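Local coordinates for protein Two-component sensor histidine kinase (PDB 6OZB) that binds a bilin chromophore, here phycoerythrobilin, in the GAF domain of a cyanobacterial phytochrome and probably serves as the light-sensing part of a two-component histidine kinase, at residues 30-33 against 34-38; 41-44 against 45-49; 76-80 against 81-85; 141-145 against 146-150; 185-188 against 189-193. The protein carries 1 engineered substitution. All blocks are in the same frame, centred on the assembly; numbering follows the deposited sequence.

All five contacts are local, each joining neighbours along one run of chain in the GAF domain. Interaction 3 is a surface contact; the other four are partly buried. Interactions 1 and 2 use the start and end of helix 32-47, with water and charged groups at the start and an arginine reaching forward past the end to the chain that leaves it. Interaction 5 lies mid-way along helix 178-201 and touches interaction 2 through I187; its V188 is buried against the sheet. Interaction 3, a turn, meets interaction 4, a helix end, where F83 touches Y142 and L78 touches M146. These two line the phycoerythrobilin pocket and are largely apolar and aromatic; interactions 1, 2 and 5 lie away from the pigment.

Interaction 1. Residues 30-33 against 34-38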
# COMPACT_ATOMS: atom_id res chain seq x y z
N LEU C 30 -42.90 -0.10 6.54
CA LEU C 30 -42.56 1.31 6.44
C LEU C 30 -42.18 1.68 5.01
O LEU C 30 -41.67 0.86 4.25
CB LEU C 30 -41.42 1.67 7.38
CG LEU C 30 -41.69 1.91 8.86
CD1 LEU C 30 -42.41 0.82 9.53
CD2 LEU C 30 -40.34 2.21 9.56
N GLU C 31 -42.48 2.92 4.65
CA GLU C 31 -42.04 3.50 3.39
C GLU C 31 -40.53 3.45 3.34
O GLU C 31 -39.86 3.64 4.36
CB GLU C 31 -42.52 4.95 3.25
CG GLU C 31 -44.01 5.11 3.16
CD GLU C 31 -44.56 4.49 1.90
OE1 GLU C 31 -44.20 4.98 0.81
OE2 GLU C 31 -45.30 3.50 1.99
N LEU C 32 -39.99 3.17 2.17
CA LEU C 32 -38.55 3.03 2.01
C LEU C 32 -37.81 4.26 2.52
O LEU C 32 -36.79 4.14 3.20
CB LEU C 32 -38.24 2.82 0.54
CG LEU C 32 -36.76 2.73 0.17
CD1 LEU C 32 -36.10 1.56 0.88
CD2 LEU C 32 -36.60 2.60 -1.36
N GLU C 33 -38.32 5.44 2.23
CA GLU C 33 -37.65 6.67 2.69
C GLU C 33 -37.52 6.71 4.21
O GLU C 33 -36.49 7.13 4.74
CB GLU C 33 -38.38 7.94 2.19
CG GLU C 33 -38.41 8.11 0.67
CD GLU C 33 -39.45 7.26 -0.04
OE1 GLU C 33 -39.50 7.34 -1.29
OE2 GLU C 33 -40.22 6.52 0.62
N ASP C 34 -38.54 6.20 4.90
CA ASP C 34 -38.48 6.16 6.37
C ASP C 34 -37.55 5.08 6.88
O ASP C 34 -36.90 5.25 7.91
CB ASP C 34 -39.87 5.94 6.95
CG ASP C 34 -40.80 7.08 6.65
OD1 ASP C 34 -40.33 8.21 6.48
OD2 ASP C 34 -42.02 6.82 6.53
N ILE C 35 -37.47 3.95 6.18
CA ILE C 35 -36.51 2.93 6.55
C ILE C 35 -35.09 3.48 6.43
O ILE C 35 -34.25 3.24 7.28
CB ILE C 35 -36.61 1.67 5.66
CG1 ILE C 35 -38.00 1.03 5.81
CG2 ILE C 35 -35.54 0.70 6.04
CD1 ILE C 35 -38.21 -0.16 4.98
N ILE C 36 -34.83 4.21 5.35
CA ILE C 36 -33.49 4.72 5.09
C ILE C 36 -33.11 5.80 6.10
O ILE C 36 -31.99 5.81 6.60
CB ILE C 36 -33.39 5.27 3.66
CG1 ILE C 36 -33.36 4.10 2.69
CG2 ILE C 36 -32.16 6.04 3.45
CD1 ILE C 36 -33.72 4.53 1.28
N THR C 37 -34.04 6.69 6.40
CA THR C 37 -33.81 7.78 7.37
C THR C 37 -33.49 7.23 8.74
O THR C 37 -32.47 7.59 9.35
CB THR C 37 -35.03 8.72 7.45
OG1 THR C 37 -35.18 9.43 6.21
CG2 THR C 37 -34.86 9.73 8.58
N ALA C 38 -34.30 6.30 9.22
CA ALA C 38 -34.12 5.78 10.57
C ALA C 38 -32.84 4.98 10.69
O ALA C 38 -32.23 4.92 11.76
CB ALA C 38 -35.31 4.92 10.99
O HOH W 1 -43.61 4.66 6.75
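Round the first turn of helix 32-47 the E31 carbonyl takes the I35 amide in a nearly straight bond (E31 O to I35 N 3.0 Å, 158°) and the D34 amide in a weak, bent one, while L32 O and E33 O receive the amides of I36 and T37. E31 is the N-cap. Its own amide and the D34 carboxylate share a water: the water accepts from E31 N at 3.0 Å and donates to D34 OD2 at 2.7 Å. One water thus links the D34 carboxylate to the amide of the N-cap residue. D34 OD2 also lies 3.8 Å from E31 CB. The apolar pairs are four and five residues apart. L32, with CG anti to its backbone N (chi1 177°), sets CG 3.7 Å from I36 CD1, the two chains slanting past one another. I35 bends its CG1 branch back toward the start of the helix, where CG1 lies 3.8 Å from L30 CB and the terminal CD1 is 3.7 Å from L30 O. An alanine in place of I35 would probably take away the branch that L30 CB packs on and open a gap at the buried side of this turn. The turn lies between two other helices: L30, I35 and A38 touch R25 of helix 12-27, where I35 also meets I26, and L32 packs on I195 and S198 of helix 178-201.

Interaction 2. Residues 41-44 against 45-49; sequences AEVR and ALLGT
Backbone bonds carry the last two turns of helix 32-47 from A41 through G48: A45, L46, L47 and G48 donate in order to the carbonyls of A41, E42, V43 and R44, ending with G48 N to R44 O at 2.7 Å. G48 has positive phi (79°) and turns the chain out of the helix. A side-chain bond then closes over this end. R44 NH1 donates to T49 O at 2.8 Å, with the acceptor close to the guanidinium plane but the donor standing 38° above the plane of the T49 carbonyl. R44 sends CG anti to its own N (chi1 -163°) and bends twice further out, which lays CG 3.2 Å from T49 O and carries NH2 over A45, 3.8 Å from A45 CA. A leucine in place of R44 would probably leave T49 O without this donor, and the chain past G48 without this side-chain tie to the helix. The apolar contact is V43 beside L47, both pointing the same way, with V43 CG1 3.8 Å from L47 CD1. Charge leads outward, as E42 OE1 forms a salt bridge with R25 of helix 12-27. V43 and L46 pack on I187 of helix 178-201, L46 also meets N14 and V18 of helix 12-27, R44 reaches S69 of strand 63-70, and T49 OG1 bonds S168 of strand 161-170.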
# COMPACT_ATOMS: atom_id res chain seq x y z
N ALA C 41 -29.10 6.79 11.47
CA ALA C 41 -28.74 7.12 12.86
C ALA C 41 -28.15 5.93 13.61
O ALA C 41 -27.24 6.06 14.42
CB ALA C 41 -29.94 7.67 13.62
N GLU C 42 -28.71 4.76 13.36
CA GLU C 42 -28.23 3.54 14.00
C GLU C 42 -26.86 3.19 13.42
O GLU C 42 -25.97 2.76 14.12
CB GLU C 42 -29.30 2.45 13.83
CG GLU C 42 -30.52 2.87 14.66
CD GLU C 42 -31.73 1.99 14.49
OE1 GLU C 42 -31.68 1.06 13.65
OE2 GLU C 42 -32.73 2.19 15.22
N VAL C 43 -26.67 3.43 12.14
CA VAL C 43 -25.35 3.16 11.56
C VAL C 43 -24.28 4.08 12.13
O VAL C 43 -23.16 3.65 12.43
CB VAL C 43 -25.39 3.24 10.02
CG1 VAL C 43 -23.99 3.10 9.43
CG2 VAL C 43 -26.27 2.13 9.49
N ARG C 44 -24.62 5.35 12.33
CA ARG C 44 -23.62 6.29 12.84
C ARG C 44 -23.21 5.87 14.23
O ARG C 44 -22.04 5.91 14.58
CB ARG C 44 -24.16 7.72 12.86
CG ARG C 44 -23.06 8.78 12.98
CD ARG C 44 -23.45 9.91 13.93
NE ARG C 44 -23.69 9.41 15.27
CZ ARG C 44 -22.75 9.11 16.17
NH1 ARG C 44 -21.45 9.24 15.91
NH2 ARG C 44 -23.14 8.66 17.36
N ALA C 45 -24.19 5.46 15.03
CA ALA C 45 -23.91 5.04 16.38
C ALA C 45 -22.99 3.83 16.37
O ALA C 45 -22.09 3.72 17.21
CB ALA C 45 -25.20 4.73 17.10
N LEU C 46 -23.19 2.92 15.42
CA LEU C 46 -22.34 1.74 15.31
C LEU C 46 -20.91 2.08 14.96
O LEU C 46 -19.98 1.58 15.56
CB LEU C 46 -22.90 0.77 14.26
CG LEU C 46 -22.08 -0.48 13.98
CD1 LEU C 46 -22.07 -1.39 15.17
CD2 LEU C 46 -22.67 -1.19 12.79
N LEU C 47 -20.72 2.94 13.96
CA LEU C 47 -19.39 3.26 13.47
C LEU C 47 -18.70 4.32 14.30
O LEU C 47 -17.47 4.37 14.37
CB LEU C 47 -19.47 3.72 12.02
CG LEU C 47 -20.11 2.79 11.01
CD1 LEU C 47 -20.23 3.52 9.72
CD2 LEU C 47 -19.27 1.55 10.84
N GLY C 48 -19.49 5.18 14.94
CA GLY C 48 -18.97 6.18 15.85
C GLY C 48 -18.36 7.41 15.20
O GLY C 48 -17.70 8.22 15.85
N THR C 49 -18.62 7.57 13.92
CA THR C 49 -18.03 8.66 13.15
C THR C 49 -18.91 9.91 13.19
O THR C 49 -20.09 9.84 13.56
CB THR C 49 -17.85 8.22 11.72
OG1 THR C 49 -19.09 7.66 11.28
CG2 THR C 49 -16.75 7.18 11.63

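Interaction 3. Residues 76-80 against 81-85; sequences PSLLG and LNFPA
L78 to L81 form a type II beta turn, closed by L81 N donating to L78 O at 3.0 Å and 158°, with the donor tilted from the carbonyl plane. G80 sits third in the turn at positive phi (85°), where a side chain would be jammed against the preceding carbonyl oxygen. The chain then runs extended into strand 82-83. L81, with CG beside its backbone N (chi1 -64°), folds back over the turn: its CG lies 3.3 Å from L78 O, and its CD1 comes 3.8 Å from L78 CA. The same methyl meets the end of L78 at a slant, L78 CD2 to L81 CD1 being 3.9 Å. The other L78 methyl, CD1, reaches the F83 ring more loosely, 4.5 Å from F83 CZ. The turn is tied to strand 63-70 by backbone bonds of G80 and L81 with V65, and by side chains: E68 takes bonds from S77 OG and L78 N, and Q64 NE2 bonds G80 O. Strand 82-83 lies at the edge of the antiparallel GAF sheet, with F83 packing on V65 and Y55. L78 and F83 touch phycoerythrobilin: turn and edge strand each give one apolar residue to the bilin pocket.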
# COMPACT_ATOMS: atom_id res chain seq x y z
N PRO C 76 -21.16 20.29 9.27
CA PRO C 76 -22.42 20.82 8.75
C PRO C 76 -23.26 19.76 8.08
O PRO C 76 -22.77 18.73 7.62
CB PRO C 76 -21.97 21.87 7.71
CG PRO C 76 -20.57 22.15 8.02
CD PRO C 76 -19.99 20.93 8.63
N SER C 77 -24.54 20.06 7.98
CA SER C 77 -25.49 19.15 7.37
C SER C 77 -25.47 19.26 5.86
O SER C 77 -25.48 20.37 5.29
CB SER C 77 -26.89 19.42 7.89
OG SER C 77 -27.81 18.64 7.16
N LEU C 78 -25.39 18.11 5.20
CA LEU C 78 -25.40 18.06 3.74
C LEU C 78 -26.73 17.48 3.24
O LEU C 78 -26.92 17.34 2.04
CB LEU C 78 -24.24 17.21 3.21
CG LEU C 78 -22.84 17.60 3.67
CD1 LEU C 78 -21.77 16.72 3.03
CD2 LEU C 78 -22.56 19.05 3.36
N LEU C 79 -27.66 17.22 4.16
CA LEU C 79 -28.93 16.63 3.80
C LEU C 79 -29.65 17.46 2.73
O LEU C 79 -29.75 18.70 2.83
CB LEU C 79 -29.81 16.51 5.03
CG LEU C 79 -31.14 15.81 4.80
CD1 LEU C 79 -30.99 14.32 4.46
CD2 LEU C 79 -32.03 16.03 6.01
N GLY C 80 -30.15 16.79 1.70
CA GLY C 80 -30.88 17.47 0.65
C GLY C 80 -29.99 18.05 -0.43
O GLY C 80 -30.48 18.48 -1.47
N LEU C 81 -28.69 18.11 -0.20
CA LEU C 81 -27.82 18.72 -1.22
C LEU C 81 -27.60 17.76 -2.38
O LEU C 81 -27.51 16.54 -2.20
CB LEU C 81 -26.49 19.14 -0.64
CG LEU C 81 -26.56 20.23 0.43
CD1 LEU C 81 -25.16 20.54 0.88
CD2 LEU C 81 -27.26 21.47 -0.10
N ASN C 82 -27.51 18.35 -3.58
CA ASN C 82 -27.19 17.62 -4.80
C ASN C 82 -25.74 17.79 -5.19
O ASN C 82 -25.17 18.87 -5.05
CB ASN C 82 -28.07 18.09 -5.97
CG ASN C 82 -29.52 17.74 -5.78
OD1 ASN C 82 -29.90 16.58 -5.82
ND2 ASN C 82 -30.35 18.76 -5.59
N PHE C 83 -25.14 16.73 -5.72
CA PHE C 83 -23.77 16.82 -6.20
C PHE C 83 -23.69 16.32 -7.64
O PHE C 83 -24.36 15.35 -7.99
CB PHE C 83 -22.84 16.03 -5.30
CG PHE C 83 -22.77 16.55 -3.89
CD1 PHE C 83 -23.72 16.19 -2.97
CD2 PHE C 83 -21.78 17.45 -3.51
CE1 PHE C 83 -23.68 16.67 -1.67
CE2 PHE C 83 -21.73 17.94 -2.21
CZ PHE C 83 -22.68 17.56 -1.29
N PRO C 84 -22.86 16.96 -8.46
CA PRO C 84 -22.79 16.62 -9.88
C PRO C 84 -22.12 15.29 -10.17
O PRO C 84 -21.37 14.75 -9.34
CB PRO C 84 -21.98 17.77 -10.48
CG PRO C 84 -21.17 18.28 -9.38
CD PRO C 84 -21.91 18.03 -8.11
N ALA C 85 -22.39 14.75 -11.35
CA ALA C 85 -21.80 13.50 -11.80
C ALA C 85 -20.28 13.59 -11.78
O ALA C 85 -19.61 12.62 -11.45
CB ALA C 85 -22.28 13.15 -13.21

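Interaction 4. Residues 141-145 against 146-150; sequences EYLTA and MGVKS. With PEB (phycoerythrobilin), chain F.
M146 turns its S-methyl back under the helix, between Y142 and L143. Its chain runs extended and then bends at chi3 (-58°), placing CE 3.9 Å from L143 CD2 and 4.1 Å from Y142 CE1, obliquely to the tyrosine ring. Y142, with CG anti to its backbone N (chi1 -176°), carries that ring into the curl of phycoerythrobilin. On one flank Y142 CD2 is 3.0 Å from the pigment carbonyl OA, which also meets the ring obliquely; on the other, the pigment carbon C3D lies at the edge in the ring plane, 3.8 Å from Y142 CE1. The phenol reaches past to the pigment methyl CMD, 3.4 Å from Y142 OH, and that hydroxyl is hydrogen-bonded to D87. Beyond these side chains helix 137-145 ends in a Schellman motif, with G147 at positive phi. L143 O accepts from M146 N and, at 3.1 Å, from V148 N, the two donors arriving on opposite faces of its plane, while G147 N bonds T144 O. V148 therefore comes back beside L143, and a water bridges the outer side, donating to T144 OG1 and to V148 O. T144 OG1 is also bonded to V140 O. The chain next enters the sheet through a classic beta bulge, K149 and S150 both facing H170, while M146 and V148 pack against H169 and R51.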
# COMPACT_ATOMS: atom_id res chain seq x y z
N GLU C 141 -8.46 17.20 -1.84
CA GLU C 141 -8.83 18.62 -1.66
C GLU C 141 -10.33 18.76 -1.39
O GLU C 141 -10.75 19.60 -0.60
CB GLU C 141 -8.38 19.43 -2.90
CG GLU C 141 -6.84 19.63 -2.94
CD GLU C 141 -6.27 19.97 -4.32
OE1 GLU C 141 -7.01 20.52 -5.17
OE2 GLU C 141 -5.07 19.68 -4.56
N TYR C 142 -11.13 17.93 -2.05
CA TYR C 142 -12.57 17.89 -1.87
C TYR C 142 -12.93 17.57 -0.42
O TYR C 142 -13.78 18.23 0.19
CB TYR C 142 -13.12 16.84 -2.82
CG TYR C 142 -14.62 16.63 -2.92
CD1 TYR C 142 -15.25 15.65 -2.18
CD2 TYR C 142 -15.37 17.36 -3.83
CE1 TYR C 142 -16.62 15.42 -2.32
CE2 TYR C 142 -16.73 17.14 -3.99
CZ TYR C 142 -17.35 16.17 -3.24
OH TYR C 142 -18.69 15.97 -3.41
N LEU C 143 -12.27 16.55 0.13
CA LEU C 143 -12.54 16.13 1.51
C LEU C 143 -12.01 17.18 2.49
O LEU C 143 -12.69 17.56 3.45
CB LEU C 143 -11.93 14.75 1.78
CG LEU C 143 -12.50 13.56 1.01
CD1 LEU C 143 -11.69 12.27 1.25
CD2 LEU C 143 -13.93 13.31 1.36
N THR C 144 -10.79 17.66 2.26
CA THR C 144 -10.21 18.66 3.14
C THR C 144 -11.09 19.94 3.20
O THR C 144 -11.19 20.56 4.24
CB THR C 144 -8.76 18.99 2.72
OG1 THR C 144 -7.97 17.80 2.81
CG2 THR C 144 -8.17 20.03 3.64
N ALA C 145 -11.72 20.31 2.09
CA ALA C 145 -12.56 21.50 2.06
C ALA C 145 -13.76 21.35 2.99
O ALA C 145 -14.31 22.36 3.44
CB ALA C 145 -13.02 21.76 0.64
N MET C 146 -14.17 20.11 3.26
CA MET C 146 -15.29 19.78 4.16
C MET C 146 -14.84 19.56 5.62
O MET C 146 -15.66 19.33 6.50
CB MET C 146 -16.01 18.53 3.69
CG MET C 146 -16.93 18.77 2.53
SD MET C 146 -17.89 17.35 2.04
CE MET C 146 -16.64 16.15 1.67
N GLY C 147 -13.54 19.57 5.84
CA GLY C 147 -12.99 19.30 7.17
C GLY C 147 -12.95 17.81 7.48
O GLY C 147 -12.88 17.41 8.64
N VAL C 148 -13.00 16.98 6.44
CA VAL C 148 -13.01 15.52 6.61
C VAL C 148 -11.57 14.98 6.50
O VAL C 148 -10.89 15.27 5.53
CB VAL C 148 -13.87 14.87 5.56
CG1 VAL C 148 -13.76 13.36 5.61
CG2 VAL C 148 -15.32 15.30 5.75
N LYS C 149 -11.14 14.20 7.48
CA LYS C 149 -9.83 13.53 7.47
C LYS C 149 -9.91 12.04 7.15
O LYS C 149 -8.91 11.43 6.76
CB LYS C 149 -9.13 13.74 8.83
CG LYS C 149 -8.64 15.19 8.98
CD LYS C 149 -7.86 15.43 10.25
CE LYS C 149 -7.46 16.89 10.36
NZ LYS C 149 -6.77 17.14 11.65
N SER C 150 -11.11 11.47 7.30
CA SER C 150 -11.35 10.07 7.03
C SER C 150 -12.67 9.90 6.32
O SER C 150 -13.70 10.35 6.84
CB SER C 150 -11.41 9.27 8.34
OG SER C 150 -11.93 7.96 8.16
CHC PEB F . -17.68 11.96 -4.04
NC PEB F . -15.54 11.21 -5.15
C1C PEB F . -14.82 10.08 -5.36
C2C PEB F . -15.44 9.01 -4.77
C3C PEB F . -16.59 9.48 -4.17
C4C PEB F . -16.64 10.87 -4.42
CMC PEB F . -17.54 8.55 -3.44
CAC PEB F . -14.87 7.55 -4.82
CBC PEB F . -13.70 7.40 -3.86
CGC PEB F . -14.23 7.23 -2.47
O1C PEB F . -15.02 6.27 -2.23
O2C PEB F . -13.89 8.03 -1.54
ND PEB F . -17.88 11.38 -1.68
C1D PEB F . -18.61 11.51 -3.01
C2D PEB F . -19.58 12.57 -2.75
C3D PEB F . -19.47 13.05 -1.47
C4D PEB F . -18.47 12.37 -0.74
CMD PEB F . -20.53 13.13 -3.85
CAD PEB F . -20.27 14.26 -0.95
CBD PEB F . -20.80 14.20 0.31
OD PEB F . -18.14 12.52 0.43
NA PEB F . -13.85 15.30 -7.57
C1A PEB F . -14.39 16.61 -7.59
C2A PEB F . -13.85 17.36 -8.77
C3A PEB F . -12.94 16.41 -9.53
C4A PEB F . -12.98 15.11 -8.71
CMA PEB F . -14.98 17.96 -9.67
CBA PEB F . -11.29 18.15 -10.48
OA PEB F . -15.19 17.03 -6.76
CHA PEB F . -12.20 14.03 -9.02
CAA PEB F . -11.47 16.82 -9.72
NB PEB F . -13.30 12.23 -7.32
C1B PEB F . -12.28 12.70 -8.26
C2B PEB F . -11.26 11.70 -8.46
C3B PEB F . -11.61 10.58 -7.64
C4B PEB F . -12.90 10.87 -6.92
CHB PEB F . -13.47 9.94 -6.08
CMB PEB F . -10.07 11.84 -9.36
CAB PEB F . -10.83 9.29 -7.52
CBB PEB F . -9.97 9.36 -6.28
CGB PEB F . -9.10 8.10 -6.32
O1B PEB F . -9.68 6.98 -6.22
O2B PEB F . -7.86 8.19 -6.49
O HOH W 2 -8.87 17.14 5.78

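Interaction 5. Residues 185-188 against 189-193; sequences QMIV and DQLAV
Q185 NE2 donates to D189 OD1 at 3.0 Å and 150°, one helical turn on. The acceptor lies almost in the amide plane of Q185, but the donor comes from above the carboxylate, 40° out of its plane, and the two flat groups are clearly twisted against each other. Q185 reaches this place with CG anti to its backbone N (chi1 -174°) and a bend at chi2, while its OE1 is hydrogen-bonded to R102, so both ends of the amide are engaged and its rotation is probably fixed. The D189 carboxylate folds back over the same turn, its CG 3.1 Å from Q185 O; with that carbonyl so near the acid oxygens, the amide donor is likely to ease the crowding of negative charge. Backbone bonds run beneath: D189 N to Q185 O, then Q190, L191 and A192 to the carbonyls of M186, I187 and V188, each 2.9 Å. Packing within the turn is lighter. I187 CG2 stands 4.4 Å from L191 CD1, and V188 holds CG2 in the crowded position between its backbone N and carbonyl carbon, 3.3 Å from D189 N. Outward, V188 lies against A154 and I156 of strand 150-158 and L166 of strand 161-170. The I187 side of the helix faces helix 32-47, and M186 and Q190 rest on helix 12-27.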
# COMPACT_ATOMS: atom_id res chain seq x y z
N GLN C 185 -20.67 -3.56 4.73
CA GLN C 185 -21.11 -4.38 3.59
C GLN C 185 -22.42 -5.07 3.91
O GLN C 185 -23.32 -5.16 3.07
CB GLN C 185 -20.05 -5.40 3.21
CG GLN C 185 -20.42 -6.20 1.91
CD GLN C 185 -20.51 -5.30 0.70
OE1 GLN C 185 -19.57 -4.57 0.40
NE2 GLN C 185 -21.65 -5.30 0.03
N MET C 186 -22.55 -5.57 5.13
CA MET C 186 -23.79 -6.23 5.54
C MET C 186 -24.93 -5.21 5.59
O MET C 186 -26.06 -5.51 5.24
CB MET C 186 -23.61 -6.94 6.87
CG MET C 186 -22.58 -8.03 6.87
SD MET C 186 -22.74 -9.08 8.31
CE MET C 186 -23.43 -7.96 9.54
N ILE C 187 -24.62 -4.00 6.05
CA ILE C 187 -25.62 -2.95 6.09
C ILE C 187 -26.10 -2.55 4.70
O ILE C 187 -27.31 -2.41 4.47
CB ILE C 187 -25.09 -1.70 6.82
CG1 ILE C 187 -24.94 -2.04 8.31
CG2 ILE C 187 -26.00 -0.52 6.64
CD1 ILE C 187 -23.94 -1.13 9.08
N VAL C 188 -25.19 -2.36 3.74
CA VAL C 188 -25.67 -2.04 2.40
C VAL C 188 -26.38 -3.24 1.76
O VAL C 188 -27.32 -3.04 1.00
CB VAL C 188 -24.55 -1.50 1.45
CG1 VAL C 188 -23.94 -0.23 2.07
CG2 VAL C 188 -23.47 -2.50 1.15
N ASP C 189 -25.98 -4.48 2.08
CA ASP C 189 -26.70 -5.67 1.58
C ASP C 189 -28.13 -5.70 2.13
O ASP C 189 -29.08 -6.04 1.42
CB ASP C 189 -26.00 -6.95 1.98
CG ASP C 189 -24.70 -7.19 1.20
OD1 ASP C 189 -24.44 -6.48 0.20
OD2 ASP C 189 -23.93 -8.09 1.61
N GLN C 190 -28.29 -5.34 3.40
CA GLN C 190 -29.62 -5.32 4.03
C GLN C 190 -30.47 -4.18 3.47
O GLN C 190 -31.67 -4.33 3.29
CB GLN C 190 -29.50 -5.21 5.56
CG GLN C 190 -30.86 -5.34 6.31
CD GLN C 190 -31.51 -6.72 6.12
OE1 GLN C 190 -31.11 -7.71 6.73
NE2 GLN C 190 -32.49 -6.78 5.23
N LEU C 191 -29.87 -3.03 3.20
CA LEU C 191 -30.62 -1.93 2.58
C LEU C 191 -31.07 -2.30 1.18
O LEU C 191 -32.17 -1.97 0.75
CB LEU C 191 -29.78 -0.65 2.54
CG LEU C 191 -29.60 0.13 3.84
CD1 LEU C 191 -28.59 1.25 3.61
CD2 LEU C 191 -30.95 0.70 4.31
N ALA C 192 -30.20 -3.00 0.46
CA ALA C 192 -30.50 -3.46 -0.88
C ALA C 192 -31.75 -4.33 -0.87
O ALA C 192 -32.54 -4.31 -1.84
CB ALA C 192 -29.35 -4.21 -1.44
N VAL C 193 -31.91 -5.12 0.19
CA VAL C 193 -33.13 -5.93 0.32
C VAL C 193 -34.37 -5.04 0.54
O VAL C 193 -35.40 -5.26 -0.09
CB VAL C 193 -33.02 -6.94 1.49
CG1 VAL C 193 -34.39 -7.55 1.83
CG2 VAL C 193 -32.03 -7.99 1.17